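Local structure of dihydropteroate synthase (Clostridioides difficile, 6PZ2) at residues I90-Y95 / L106-V111; G16-T21 / D50-G55; L208-K213 / E229-T234. The protein catalyses the condensation of p-aminobenzoic acid with 6-hydroxymethyl-7,8-dihydropterin diphosphate to form 7,8-dihydropteroate, a step of folate synthesis targeted by sulfonamide antibiotics. All coordinates share one frame; numbering follows the deposited sequence.

Interaction 1: I90-Y95 / L106-V111; sequences ISIDTY and LGVTMV
Ile90 and Met110 meet where two parallel strands of the TIM barrel, joined through helix 97-105 in a beta-alpha-beta unit, begin to pair. The carbonyl oxygen of Ile90 is gripped twice: Thr109 N donates to it at 3.0 Å, tilted from the carbonyl plane, while Met110 N reaches Ile90 O within that plane over a longer 3.3 Å. One acceptor at the start of strand 90-93 thus takes two successive amides as residues 109-110 turn into strand 110-113. Further along, Ile92 N gives a straighter bond to Met110 O (2.9 Å, 158° at the hydrogen), and the same oxygen receives a CA-H...O contact from Ser91.

Apolar groups fill one face of the sheet. The two methyls of Val108 divide the work: CG2 meets Ile90 CG2, and CG1 lies 3.7 Å from Ile92 CG2, each pair of side chains crossing at about a right angle. Ala103 of helix 97-105 packs over Val108 and Ile92. On the other face, Ser91 OG, held anti to its backbone N (chi1 164°), passes the Met110 side chain and bonds instead to Asp53 OD1. Thr94 OG1 is likewise satisfied elsewhere, by Glu71.

At the strand entrance, Gly107 ends the helix in a Schellman motif. There a water accepts from Ile90 N at 3.0 Å, donates to Gly107 O at 2.9 Å, and lies 2.7 Å from Thr109 OG1, to which it is also hydrogen-bonded.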
ATOM      1  N   ILE A  90       2.373  24.544   9.717  1.00 28.57           N
ATOM      2  CA  ILE A  90       1.746  23.960  10.905  1.00 29.39           C
ATOM      3  C   ILE A  90       0.226  23.988  10.713  1.00 29.13           C
ATOM      4  O   ILE A  90      -0.355  24.896  10.149  1.00 30.23           O
ATOM      5  CB  ILE A  90       2.131  24.715  12.193  1.00 29.29           C
ATOM      6  CG1 ILE A  90       3.641  24.863  12.372  1.00 34.01           C
ATOM      7  CG2 ILE A  90       1.500  24.069  13.413  1.00 27.45           C
ATOM      8  CD1 ILE A  90       4.015  25.929  13.388  1.00 41.40           C
ATOM      9  N   SER A  91      -0.413  22.963  11.229  1.00 29.90           N
ATOM     10  CA  SER A  91      -1.831  22.842  11.222  1.00 30.75           C
ATOM     11  C   SER A  91      -2.254  22.753  12.684  1.00 30.88           C
ATOM     12  O   SER A  91      -1.598  22.024  13.405  1.00 30.67           O
ATOM     13  CB  SER A  91      -2.200  21.583  10.471  1.00 33.91           C
ATOM     14  OG  SER A  91      -3.528  21.212  10.737  1.00 38.41           O
ATOM     15  N   ILE A  92      -3.338  23.398  13.107  1.00 28.28           N
ATOM     16  CA  ILE A  92      -3.695  23.266  14.510  1.00 27.14           C
ATOM     17  C   ILE A  92      -4.948  22.389  14.570  1.00 27.09           C
ATOM     18  O   ILE A  92      -5.981  22.705  14.024  1.00 25.45           O
ATOM     19  CB  ILE A  92      -3.891  24.627  15.207  1.00 25.66           C
ATOM     20  CG1 ILE A  92      -4.359  24.478  16.657  1.00 28.78           C
ATOM     21  CG2 ILE A  92      -4.904  25.478  14.456  1.00 27.59           C
ATOM     22  CD1 ILE A  92      -3.303  24.053  17.630  1.00 32.73           C
ATOM     23  N   ASP A  93      -4.812  21.272  15.249  1.00 30.46           N
ATOM     24  CA  ASP A  93      -5.872  20.323  15.337  1.00 32.95           C
ATOM     25  C   ASP A  93      -6.749  20.789  16.495  1.00 28.84           C
ATOM     26  O   ASP A  93      -6.520  20.391  17.613  1.00 29.84           O
ATOM     27  CB  ASP A  93      -5.326  18.915  15.604  1.00 37.59           C
ATOM     28  CG  ASP A  93      -6.354  17.789  15.576  1.00 47.12           C
ATOM     29  OD1 ASP A  93      -7.529  17.975  16.017  1.00 49.08           O
ATOM     30  OD2 ASP A  93      -5.956  16.706  15.121  1.00 65.01           O
ATOM     31  N   THR A  94      -7.729  21.616  16.226  1.00 28.72           N
ATOM     32  CA  THR A  94      -8.639  22.042  17.296  1.00 30.91           C
ATOM     33  C   THR A  94     -10.020  22.289  16.680  1.00 29.85           C
ATOM     34  O   THR A  94     -10.088  22.737  15.537  1.00 29.39           O
ATOM     35  CB  THR A  94      -8.158  23.341  17.967  1.00 30.83           C
ATOM     36  OG1 THR A  94      -9.002  23.613  19.083  1.00 30.98           O
ATOM     37  CG2 THR A  94      -8.207  24.539  17.046  1.00 29.51           C
ATOM     38  N   TYR A  95     -11.086  22.042  17.439  1.00 28.45           N
ATOM     39  CA  TYR A  95     -12.400  22.472  17.029  1.00 30.84           C
ATOM     40  C   TYR A  95     -12.822  23.729  17.798  1.00 33.65           C
ATOM     41  O   TYR A  95     -13.972  24.166  17.658  1.00 32.64           O
ATOM     42  CB  TYR A  95     -13.444  21.381  17.274  1.00 32.29           C
ATOM     43  CG  TYR A  95     -13.469  20.812  18.666  1.00 31.41           C
ATOM     44  CD1 TYR A  95     -14.291  21.332  19.652  1.00 37.25           C
ATOM     45  CD2 TYR A  95     -12.711  19.699  18.974  1.00 34.94           C
ATOM     46  CE1 TYR A  95     -14.358  20.763  20.913  1.00 34.51           C
ATOM     47  CE2 TYR A  95     -12.740  19.132  20.237  1.00 39.14           C
ATOM     48  CZ  TYR A  95     -13.557  19.673  21.212  1.00 40.37           C
ATOM     49  OH  TYR A  95     -13.559  19.104  22.454  1.00 42.25           O
ATOM     50  N   LEU A 106      -0.159  33.374  15.916  1.00 39.50           N
ATOM     51  CA  LEU A 106       1.271  32.979  15.948  1.00 38.21           C
ATOM     52  C   LEU A 106       1.771  32.421  14.612  1.00 38.47           C
ATOM     53  O   LEU A 106       2.925  32.011  14.559  1.00 41.35           O
ATOM     54  CB  LEU A 106       1.476  31.935  17.043  1.00 37.33           C
ATOM     55  CG  LEU A 106       1.245  32.438  18.464  1.00 44.24           C
ATOM     56  CD1 LEU A 106       1.195  31.285  19.450  1.00 43.66           C
ATOM     57  CD2 LEU A 106       2.329  33.429  18.863  1.00 41.29           C
ATOM     58  N   GLY A 107       0.975  32.376  13.545  1.00 39.77           N
ATOM     59  CA  GLY A 107       1.524  32.005  12.219  1.00 42.01           C
ATOM     60  C   GLY A 107       1.268  30.555  11.806  1.00 43.53           C
ATOM     61  O   GLY A 107       1.763  30.097  10.791  1.00 34.92           O
ATOM     62  N   VAL A 108       0.482  29.801  12.561  1.00 33.30           N
ATOM     63  CA  VAL A 108      -0.081  28.559  12.043  1.00 35.57           C
ATOM     64  C   VAL A 108      -0.781  28.814  10.701  1.00 34.08           C
ATOM     65  O   VAL A 108      -1.451  29.821  10.540  1.00 37.12           O
ATOM     66  CB  VAL A 108      -1.031  28.003  13.116  1.00 35.74           C
ATOM     67  CG1 VAL A 108      -2.097  27.090  12.581  1.00 39.60           C
ATOM     68  CG2 VAL A 108      -0.224  27.332  14.215  1.00 36.18           C
ATOM     69  N   THR A 109      -0.709  27.855   9.780  1.00 34.16           N
ATOM     70  CA  THR A 109      -1.244  27.988   8.417  1.00 32.15           C
ATOM     71  C   THR A 109      -2.668  27.440   8.270  1.00 29.50           C
ATOM     72  O   THR A 109      -3.424  27.987   7.508  1.00 30.76           O
ATOM     73  CB  THR A 109      -0.352  27.253   7.413  1.00 35.10           C
ATOM     74  OG1 THR A 109       0.956  27.787   7.595  1.00 42.12           O
ATOM     75  CG2 THR A 109      -0.796  27.422   5.980  1.00 34.37           C
ATOM     76  N   MET A 110      -3.046  26.379   8.965  1.00 29.75           N
ATOM     77  CA  MET A 110      -4.294  25.697   8.663  1.00 28.94           C
ATOM     78  C   MET A 110      -4.974  25.326   9.985  1.00 25.98           C
ATOM     79  O   MET A 110      -4.299  25.024  10.944  1.00 26.18           O
ATOM     80  CB  MET A 110      -3.998  24.400   7.897  1.00 35.67           C
ATOM     81  CG  MET A 110      -5.154  23.390   7.868  1.00 39.21           C
ATOM     82  SD  MET A 110      -4.788  21.851   6.939  1.00 39.43           S
ATOM     83  CE  MET A 110      -4.895  22.450   5.254  1.00 45.22           C
ATOM     84  N   VAL A 111      -6.291  25.403  10.037  1.00 25.81           N
ATOM     85  CA  VAL A 111      -7.026  24.876  11.154  1.00 25.25           C
ATOM     86  C   VAL A 111      -7.578  23.531  10.681  1.00 26.66           C
ATOM     87  O   VAL A 111      -8.275  23.440   9.695  1.00 28.71           O
ATOM     88  CB  VAL A 111      -8.148  25.836  11.599  1.00 25.84           C
ATOM     89  CG1 VAL A 111      -9.014  25.215  12.681  1.00 27.46           C
ATOM     90  CG2 VAL A 111      -7.608  27.182  12.060  1.00 28.81           C
TER
HETATM   91  O   HOH W   1       2.484  27.500   9.747  1.00 32.24           O

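Interaction 2: G16-T21 / D50-G55. With SO4 (sulfate ion), chain B.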
ATOM      1  N   GLY A  16       2.353  15.111   9.203  1.00 31.73           N
ATOM      2  CA  GLY A  16       2.784  14.351  10.374  1.00 27.40           C
ATOM      3  C   GLY A  16       2.021  14.718  11.631  1.00 30.16           C
ATOM      4  O   GLY A  16       1.692  15.852  11.873  1.00 36.03           O
ATOM      5  N   ILE A  17       1.777  13.761  12.496  1.00 29.86           N
ATOM      6  CA  ILE A  17       0.976  14.007  13.670  1.00 29.16           C
ATOM      7  C   ILE A  17       1.884  14.359  14.855  1.00 33.19           C
ATOM      8  O   ILE A  17       2.808  13.622  15.148  1.00 30.73           O
ATOM      9  CB  ILE A  17       0.127  12.759  13.948  1.00 27.93           C
ATOM     10  CG1 ILE A  17      -0.847  12.515  12.798  1.00 26.78           C
ATOM     11  CG2 ILE A  17      -0.562  12.885  15.301  1.00 31.10           C
ATOM     12  CD1 ILE A  17      -1.514  11.160  12.822  1.00 32.65           C
ATOM     13  N   LEU A  18       1.598  15.464  15.558  1.00 33.59           N
ATOM     14  CA  LEU A  18       2.304  15.836  16.781  1.00 30.27           C
ATOM     15  C   LEU A  18       1.269  16.099  17.878  1.00 31.76           C
ATOM     16  O   LEU A  18       0.732  17.212  17.934  1.00 33.11           O
ATOM     17  CB  LEU A  18       3.163  17.083  16.516  1.00 31.14           C
ATOM     18  CG  LEU A  18       4.030  17.541  17.691  1.00 34.62           C
ATOM     19  CD1 LEU A  18       4.999  16.452  18.091  1.00 37.97           C
ATOM     20  CD2 LEU A  18       4.808  18.802  17.358  1.00 37.13           C
ATOM     21  N   ASN A  19       1.005  15.108  18.725  1.00 33.44           N
ATOM     22  CA  ASN A  19       0.102  15.255  19.883  1.00 39.50           C
ATOM     23  C   ASN A  19       0.923  15.636  21.116  1.00 35.57           C
ATOM     24  O   ASN A  19       1.926  15.023  21.384  1.00 37.78           O
ATOM     25  CB  ASN A  19      -0.696  13.981  20.190  1.00 43.75           C
ATOM     26  CG  ASN A  19      -1.743  13.688  19.124  1.00 63.49           C
ATOM     27  OD1 ASN A  19      -2.540  14.564  18.763  1.00 62.41           O
ATOM     28  ND2 ASN A  19      -1.735  12.473  18.579  1.00 56.80           N
ATOM     29  N   VAL A  20       0.490  16.630  21.882  1.00 33.61           N
ATOM     30  CA  VAL A  20       1.295  17.099  23.005  1.00 30.86           C
ATOM     31  C   VAL A  20       0.441  17.088  24.270  1.00 31.45           C
ATOM     32  O   VAL A  20       0.732  17.832  25.192  1.00 33.43           O
ATOM     33  CB  VAL A  20       1.921  18.482  22.751  1.00 30.59           C
ATOM     34  CG1 VAL A  20       2.893  18.450  21.584  1.00 31.13           C
ATOM     35  CG2 VAL A  20       0.882  19.566  22.528  1.00 33.85           C
ATOM     36  N   THR A  21      -0.572  16.232  24.299  1.00 28.32           N
ATOM     37  CA  THR A  21      -1.215  15.897  25.571  1.00 36.02           C
ATOM     38  C   THR A  21      -0.196  15.238  26.504  1.00 38.68           C
ATOM     39  O   THR A  21       0.824  14.673  26.059  1.00 37.14           O
ATOM     40  CB  THR A  21      -2.386  14.919  25.391  1.00 38.00           C
ATOM     41  OG1 THR A  21      -1.939  13.727  24.734  1.00 38.56           O
ATOM     42  CG2 THR A  21      -3.513  15.492  24.561  1.00 41.09           C
ATOM     43  N   ASP A  50       5.291  17.409   5.073  1.00 32.59           N
ATOM     44  CA  ASP A  50       5.029  18.674   4.385  1.00 31.75           C
ATOM     45  C   ASP A  50       4.347  19.681   5.328  1.00 36.69           C
ATOM     46  O   ASP A  50       4.363  20.904   5.106  1.00 33.97           O
ATOM     47  CB  ASP A  50       4.176  18.407   3.144  1.00 35.01           C
ATOM     48  CG  ASP A  50       4.885  17.511   2.137  1.00 38.10           C
ATOM     49  OD1 ASP A  50       5.976  17.892   1.738  1.00 35.41           O
ATOM     50  OD2 ASP A  50       4.357  16.439   1.767  1.00 37.47           O
ATOM     51  N   ILE A  51       3.701  19.166   6.370  1.00 32.20           N
ATOM     52  CA  ILE A  51       2.990  19.997   7.323  1.00 31.54           C
ATOM     53  C   ILE A  51       2.892  19.172   8.606  1.00 31.19           C
ATOM     54  O   ILE A  51       2.856  17.940   8.503  1.00 30.31           O
ATOM     55  CB  ILE A  51       1.597  20.424   6.814  1.00 33.69           C
ATOM     56  CG1 ILE A  51       0.854  21.303   7.829  1.00 32.33           C
ATOM     57  CG2 ILE A  51       0.735  19.222   6.454  1.00 36.17           C
ATOM     58  CD1 ILE A  51      -0.225  22.150   7.222  1.00 30.56           C
ATOM     59  N   ILE A  52       2.865  19.834   9.761  1.00 30.62           N
ATOM     60  CA  ILE A  52       2.755  19.168  11.067  1.00 32.39           C
ATOM     61  C   ILE A  52       1.406  19.543  11.691  1.00 35.04           C
ATOM     62  O   ILE A  52       1.123  20.735  11.833  1.00 36.65           O
ATOM     63  CB  ILE A  52       3.871  19.623  12.026  1.00 35.34           C
ATOM     64  CG1 ILE A  52       5.278  19.546  11.423  1.00 41.50           C
ATOM     65  CG2 ILE A  52       3.750  18.900  13.357  1.00 35.36           C
ATOM     66  CD1 ILE A  52       5.874  18.173  11.391  1.00 42.66           C
ATOM     67  N   ASP A  53       0.658  18.552  12.157  1.00 31.13           N
ATOM     68  CA  ASP A  53      -0.646  18.729  12.736  1.00 31.67           C
ATOM     69  C   ASP A  53      -0.471  18.594  14.243  1.00 31.37           C
ATOM     70  O   ASP A  53      -0.331  17.486  14.771  1.00 31.10           O
ATOM     71  CB  ASP A  53      -1.663  17.690  12.261  1.00 30.59           C
ATOM     72  CG  ASP A  53      -3.118  17.954  12.630  1.00 37.08           C
ATOM     73  OD1 ASP A  53      -3.578  19.108  12.442  1.00 38.86           O
ATOM     74  OD2 ASP A  53      -3.807  16.998  13.070  1.00 36.72           O
ATOM     75  N   LEU A  54      -0.598  19.735  14.903  1.00 29.45           N
ATOM     76  CA  LEU A  54      -0.298  19.833  16.311  1.00 30.02           C
ATOM     77  C   LEU A  54      -1.610  19.834  17.095  1.00 26.68           C
ATOM     78  O   LEU A  54      -2.472  20.629  16.818  1.00 29.21           O
ATOM     79  CB  LEU A  54       0.458  21.148  16.494  1.00 32.93           C
ATOM     80  CG  LEU A  54       0.665  21.596  17.930  1.00 33.02           C
ATOM     81  CD1 LEU A  54       1.517  20.587  18.672  1.00 33.59           C
ATOM     82  CD2 LEU A  54       1.314  22.974  17.919  1.00 40.99           C
ATOM     83  N   GLY A  55      -1.743  19.006  18.112  1.00 31.39           N
ATOM     84  CA  GLY A  55      -2.993  18.985  18.869  1.00 30.63           C
ATOM     85  C   GLY A  55      -2.737  18.949  20.362  1.00 31.17           C
ATOM     86  O   GLY A  55      -1.845  18.238  20.821  1.00 33.35           O
TER
HETATM   87  S   SO4 B 301      -4.161  10.273  16.491  1.00 38.62           S
HETATM   88  O1  SO4 B 301      -5.215   9.633  17.309  1.00 40.05           O
HETATM   89  O2  SO4 B 301      -4.429  11.725  16.388  1.00 44.90           O
HETATM   90  O3  SO4 B 301      -4.155   9.675  15.137  1.00 43.84           O
HETATM   91  O4  SO4 B 301      -2.843  10.060  17.129  1.00 34.43           O
HETATM   92  O   HOH W   2      -2.458  16.238  16.283  1.00 42.79           O
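Leu18 lies side by side with Leu54, both side chains pointing the same way, with Leu18 CD2 4.0 Å from Leu54 CD1. Leu18 CB rests 3.7 Å from Ile52 CG2, and Val20 extends the apolar layer by laying CG1 near Leu54 CD1. Leu54 CG stands anti to its backbone N (chi1 169°), helping bring CD1 to within 3.5 Å of Leu18 O.

Five backbone bonds hold the strands beneath these side chains, running from Gly16 N to Ile51 O through to Val20 N with Gly55 O. The bond from Asp53 N to Gly16 O is nearly linear (2.9 Å, 176°), whereas Leu18 N approaches Asp53 O from above the carbonyl plane. That oxygen also accepts from a water, which also donates to Asn19 OD1 at 3.0 Å and so ties the amide to the neighbouring strand. The other end of the amide, Asn19 ND2, makes a weak bond to a sulfate ion that Arg60, Arg247 and His249 also hold.

Farther out, helices 33-46 and 68-85 cover the leucine face. On the opposite face Ser91 and Asn112 hydrogen-bond the Asp53 carboxylate, and Arg247 forms a salt bridge with it, probably easing the closeness of Asp93. Parallel strands 13-19 and 51-55, linked through helix 33-46, with Leu18, Ile52 and Leu54 under the helices and Asp53 and Asn19, beside Ile17, on the inner face, are the opening beta-alpha-beta unit of a TIM barrel.

Interaction 3: L208-K213 / E229-T234; sequences LGTSRK and EGTIAT. With PT1 (pteroic acid), chain K; SO4 (sulfate ion), chain D.
Thr210 and Thr234 meet tip to tip, and their hydroxyls form the tight centre of this contact between the loop after strand 207-208 and helix 228-240. Thr210 OG1 donates to Thr234 OG1 at only 2.6 Å, and Thr234 OG1 in turn donates to Thr231 O at 2.8 Å. Thr234 OG1 stands between its backbone N and carbonyl carbon (chi1 64°), from where it can face the loop while still reaching the carbonyl one turn earlier. Leu208 CD2 closes the base of the contact against Thr234 O.

Toward Arg212 the grip slackens. Thr231 turns CG2 onto Ser211 CB at 3.9 Å, and its OG1 takes only a weak, though fairly straight, bond from Arg212 N (3.4 Å, 166°). Ser211 OG is engaged elsewhere, by His249. Beyond this, the extended side chain of the partly exposed Arg212 reaches a sulfate ion lying at the guanidinium edge; NH2 bonds to O1 of the sulfate at 2.9 Å, and NH1 adds a weak bond to the same oxygen. Across the helix, Ile232 packs on Ile232 of the second subunit.

The type II turn from Thr210 to Lys213 sends the lysine to the opposite side of the loop. Its extended chain runs over one face of the aminobenzoate ring of pteroic acid, CG 3.6 Å from PT1 C18, and ends with NZ bonded to PT1 O1 at 2.7 Å, to PT1 N6 and to Gly209 O; Val180 O is a further acceptor. Hydroxyls thus fasten the loop to its helix, while Lys213 NZ, surrounded by acceptors, probably polarises the pterin oxygen and reads both O1 and N6 of the ligand.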
ATOM      1  N   LEU A 208      -7.021  12.571   4.227  1.00 27.04           N
ATOM      2  CA  LEU A 208      -7.450  11.277   4.796  1.00 30.50           C
ATOM      3  C   LEU A 208      -6.609  10.946   6.026  1.00 27.43           C
ATOM      4  O   LEU A 208      -5.374  11.090   6.024  1.00 28.49           O
ATOM      5  CB  LEU A 208      -7.328  10.180   3.729  1.00 28.36           C
ATOM      6  CG  LEU A 208      -7.670   8.782   4.212  1.00 30.64           C
ATOM      7  CD1 LEU A 208      -9.146   8.713   4.565  1.00 32.24           C
ATOM      8  CD2 LEU A 208      -7.323   7.722   3.168  1.00 33.58           C
ATOM      9  N   GLY A 209      -7.281  10.464   7.067  1.00 28.03           N
ATOM     10  CA  GLY A 209      -6.553   9.948   8.199  1.00 30.31           C
ATOM     11  C   GLY A 209      -7.092   8.615   8.688  1.00 32.79           C
ATOM     12  O   GLY A 209      -8.254   8.532   9.081  1.00 32.65           O
ATOM     13  N   THR A 210      -6.228   7.602   8.674  1.00 31.06           N
ATOM     14  CA  THR A 210      -6.575   6.221   9.088  1.00 33.46           C
ATOM     15  C   THR A 210      -5.530   5.662  10.052  1.00 29.94           C
ATOM     16  O   THR A 210      -5.775   4.661  10.718  1.00 30.59           O
ATOM     17  CB  THR A 210      -6.644   5.254   7.897  1.00 31.13           C
ATOM     18  OG1 THR A 210      -5.333   5.147   7.332  1.00 36.40           O
ATOM     19  CG2 THR A 210      -7.629   5.714   6.849  1.00 30.40           C
ATOM     20  N   SER A 211      -4.380   6.325  10.110  1.00 28.56           N
ATOM     21  CA  SER A 211      -3.193   5.801  10.747  1.00 27.41           C
ATOM     22  C   SER A 211      -3.528   5.253  12.135  1.00 30.41           C
ATOM     23  O   SER A 211      -4.009   5.955  12.997  1.00 32.53           O
ATOM     24  CB  SER A 211      -2.134   6.859  10.821  1.00 29.63           C
ATOM     25  OG  SER A 211      -0.939   6.319  11.358  1.00 30.68           O
ATOM     26  N   ARG A 212      -3.290   3.966  12.290  1.00 31.68           N
ATOM     27  CA  ARG A 212      -3.372   3.203  13.537  1.00 31.60           C
ATOM     28  C   ARG A 212      -4.808   3.053  14.041  1.00 31.27           C
ATOM     29  O   ARG A 212      -4.971   2.522  15.123  1.00 36.33           O
ATOM     30  CB  ARG A 212      -2.518   3.806  14.652  1.00 34.68           C
ATOM     31  CG  ARG A 212      -1.038   3.826  14.308  1.00 35.95           C
ATOM     32  CD  ARG A 212      -0.190   4.333  15.453  1.00 36.55           C
ATOM     33  NE  ARG A 212       1.138   4.485  14.895  1.00 38.14           N
ATOM     34  CZ  ARG A 212       2.150   4.998  15.569  1.00 44.81           C
ATOM     35  NH1 ARG A 212       1.914   5.387  16.806  1.00 40.21           N
ATOM     36  NH2 ARG A 212       3.352   5.120  15.019  1.00 35.52           N
ATOM     37  N   LYS A 213      -5.818   3.434  13.282  1.00 30.63           N
ATOM     38  CA  LYS A 213      -7.167   3.446  13.824  1.00 34.27           C
ATOM     39  C   LYS A 213      -7.714   2.022  13.949  1.00 37.53           C
ATOM     40  O   LYS A 213      -7.192   1.066  13.381  1.00 35.16           O
ATOM     41  CB  LYS A 213      -8.070   4.307  12.943  1.00 33.19           C
ATOM     42  CG  LYS A 213      -7.700   5.779  12.995  1.00 34.56           C
ATOM     43  CD  LYS A 213      -8.719   6.714  12.420  1.00 34.70           C
ATOM     44  CE  LYS A 213      -8.157   8.114  12.332  1.00 32.45           C
ATOM     45  NZ  LYS A 213      -9.125   9.024  11.694  1.00 33.07           N
ATOM     46  N   GLU A 229       1.188  -1.538   7.987  1.00 32.58           N
ATOM     47  CA  GLU A 229       1.013  -1.923   6.588  1.00 33.94           C
ATOM     48  C   GLU A 229      -0.457  -1.729   6.208  1.00 32.90           C
ATOM     49  O   GLU A 229      -0.728  -1.380   5.059  1.00 27.90           O
ATOM     50  CB  GLU A 229       1.587  -3.258   6.085  1.00 36.90           C
ATOM     51  CG  GLU A 229       2.051  -4.313   7.045  1.00 43.11           C
ATOM     52  CD  GLU A 229       3.192  -4.035   8.001  1.00 47.23           C
ATOM     53  OE1 GLU A 229       4.312  -3.745   7.537  1.00 45.15           O
ATOM     54  OE2 GLU A 229       2.921  -4.132   9.221  1.00 46.28           O
ATOM     55  N   GLY A 230      -1.386  -1.829   7.150  1.00 28.87           N
ATOM     56  CA  GLY A 230      -2.772  -1.439   6.866  1.00 28.22           C
ATOM     57  C   GLY A 230      -2.910   0.032   6.507  1.00 26.29           C
ATOM     58  O   GLY A 230      -3.659   0.419   5.597  1.00 26.65           O
ATOM     59  N   THR A 231      -2.197   0.877   7.246  1.00 25.00           N
ATOM     60  CA  THR A 231      -2.277   2.296   7.021  1.00 27.42           C
ATOM     61  C   THR A 231      -1.695   2.604   5.636  1.00 26.76           C
ATOM     62  O   THR A 231      -2.254   3.387   4.841  1.00 27.98           O
ATOM     63  CB  THR A 231      -1.490   3.037   8.107  1.00 31.61           C
ATOM     64  OG1 THR A 231      -2.082   2.737   9.376  1.00 35.71           O
ATOM     65  CG2 THR A 231      -1.389   4.516   7.807  1.00 28.46           C
ATOM     66  N   ILE A 232      -0.569   1.958   5.346  1.00 27.88           N
ATOM     67  CA  ILE A 232       0.030   2.129   4.000  1.00 30.85           C
ATOM     68  C   ILE A 232      -0.974   1.707   2.930  1.00 28.03           C
ATOM     69  O   ILE A 232      -1.139   2.406   1.942  1.00 26.92           O
ATOM     70  CB  ILE A 232       1.375   1.396   3.882  1.00 32.73           C
ATOM     71  CG1 ILE A 232       2.414   2.109   4.750  1.00 33.05           C
ATOM     72  CG2 ILE A 232       1.825   1.304   2.431  1.00 30.40           C
ATOM     73  CD1 ILE A 232       3.713   1.363   4.810  1.00 40.96           C
ATOM     74  N   ALA A 233      -1.750   0.652   3.176  1.00 26.82           N
ATOM     75  CA  ALA A 233      -2.720   0.259   2.184  1.00 28.00           C
ATOM     76  C   ALA A 233      -3.737   1.384   1.960  1.00 30.10           C
ATOM     77  O   ALA A 233      -4.074   1.705   0.797  1.00 29.72           O
ATOM     78  CB  ALA A 233      -3.402  -1.024   2.598  1.00 32.84           C
ATOM     79  N   THR A 234      -4.215   1.999   3.048  1.00 26.86           N
ATOM     80  CA  THR A 234      -5.247   3.042   2.892  1.00 25.78           C
ATOM     81  C   THR A 234      -4.641   4.320   2.287  1.00 23.80           C
ATOM     82  O   THR A 234      -5.298   5.024   1.523  1.00 26.59           O
ATOM     83  CB  THR A 234      -5.926   3.347   4.231  1.00 27.82           C
ATOM     84  OG1 THR A 234      -4.944   3.895   5.105  1.00 27.43           O
ATOM     85  CG2 THR A 234      -6.526   2.111   4.875  1.00 27.48           C
TER
HETATM   86  C2  PT1 K 310      -8.555  12.577  10.860  1.00 26.79           C
HETATM   87  C3  PT1 K 310      -8.166  12.714  12.254  1.00 29.36           C
HETATM   88  C5  PT1 K 310      -7.816  14.079  12.648  1.00 27.84           C
HETATM   89  N6  PT1 K 310      -8.090  11.699  13.155  1.00 31.44           N
HETATM   90  C7  PT1 K 310      -8.292  14.866  10.485  1.00 32.60           C
HETATM   91  N9  PT1 K 310      -7.920  15.065  11.757  1.00 31.81           N
HETATM   92  C10 PT1 K 310      -7.731  11.952  14.424  1.00 29.42           C
HETATM   93  N11 PT1 K 310      -8.349  15.888   9.612  1.00 31.28           N
HETATM   94  C12 PT1 K 310      -7.435  13.263  14.818  1.00 29.46           C
HETATM   95  C21 PT1 K 310     -10.188   4.773  16.167  1.00 35.54           C
HETATM   96  O22 PT1 K 310     -11.253   4.328  15.713  1.00 40.08           O
HETATM   97  O1  PT1 K 310      -8.899  11.383  10.352  1.00 32.81           O
HETATM   98  N4  PT1 K 310      -8.632  13.644  10.040  1.00 33.57           N
HETATM   99  N8  PT1 K 310      -7.442  14.283  13.929  1.00 31.94           N
HETATM  100  C13 PT1 K 310      -7.688  10.815  15.424  1.00 32.92           C
HETATM  101  N14 PT1 K 310      -9.032  10.257  15.524  1.00 29.63           N
HETATM  102  C15 PT1 K 310      -9.268   8.945  15.740  1.00 31.22           C
HETATM  103  C16 PT1 K 310      -8.275   8.058  16.174  1.00 30.57           C
HETATM  104  C17 PT1 K 310     -10.536   8.456  15.456  1.00 31.53           C
HETATM  105  C18 PT1 K 310      -8.589   6.712  16.347  1.00 34.52           C
HETATM  106  C19 PT1 K 310     -10.852   7.110  15.623  1.00 31.87           C
HETATM  107  C20 PT1 K 310      -9.870   6.236  16.059  1.00 34.78           C
HETATM  108  O23 PT1 K 310      -9.365   3.995  16.653  1.00 33.18           O
HETATM  109  S   SO4 D 303       5.482   6.934  17.613  1.00 98.42           S
HETATM  110  O1  SO4 D 303       4.950   5.569  17.384  1.00111.14           O
HETATM  111  O2  SO4 D 303       4.531   7.624  18.525  1.00 90.66           O
HETATM  112  O3  SO4 D 303       5.623   7.768  16.388  1.00 75.77           O
HETATM  113  O4  SO4 D 303       6.823   6.714  18.204  1.00103.37           O

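The three contacts follow one another along the chain in the order interaction 2, interaction 1, interaction 3, all within a single TIM barrel. Interactions 1 and 2 lie about 10 Å apart between centres and touch directly, because strands 51-55 and 90-93 are neighbours in the sheet: Ser91 N probably donates to Ile52 O. Helix 68-85 packs against both. Interaction 3 lies about 23 Å from interaction 1, on the opposite side of the chain's centre, and about 16 Å from interaction 2, again between centres. Pteroic acid bridges the gap, touching Asp93 of interaction 1 and bonding to Lys213 of interaction 3, so that distant parts of the barrel line one pocket.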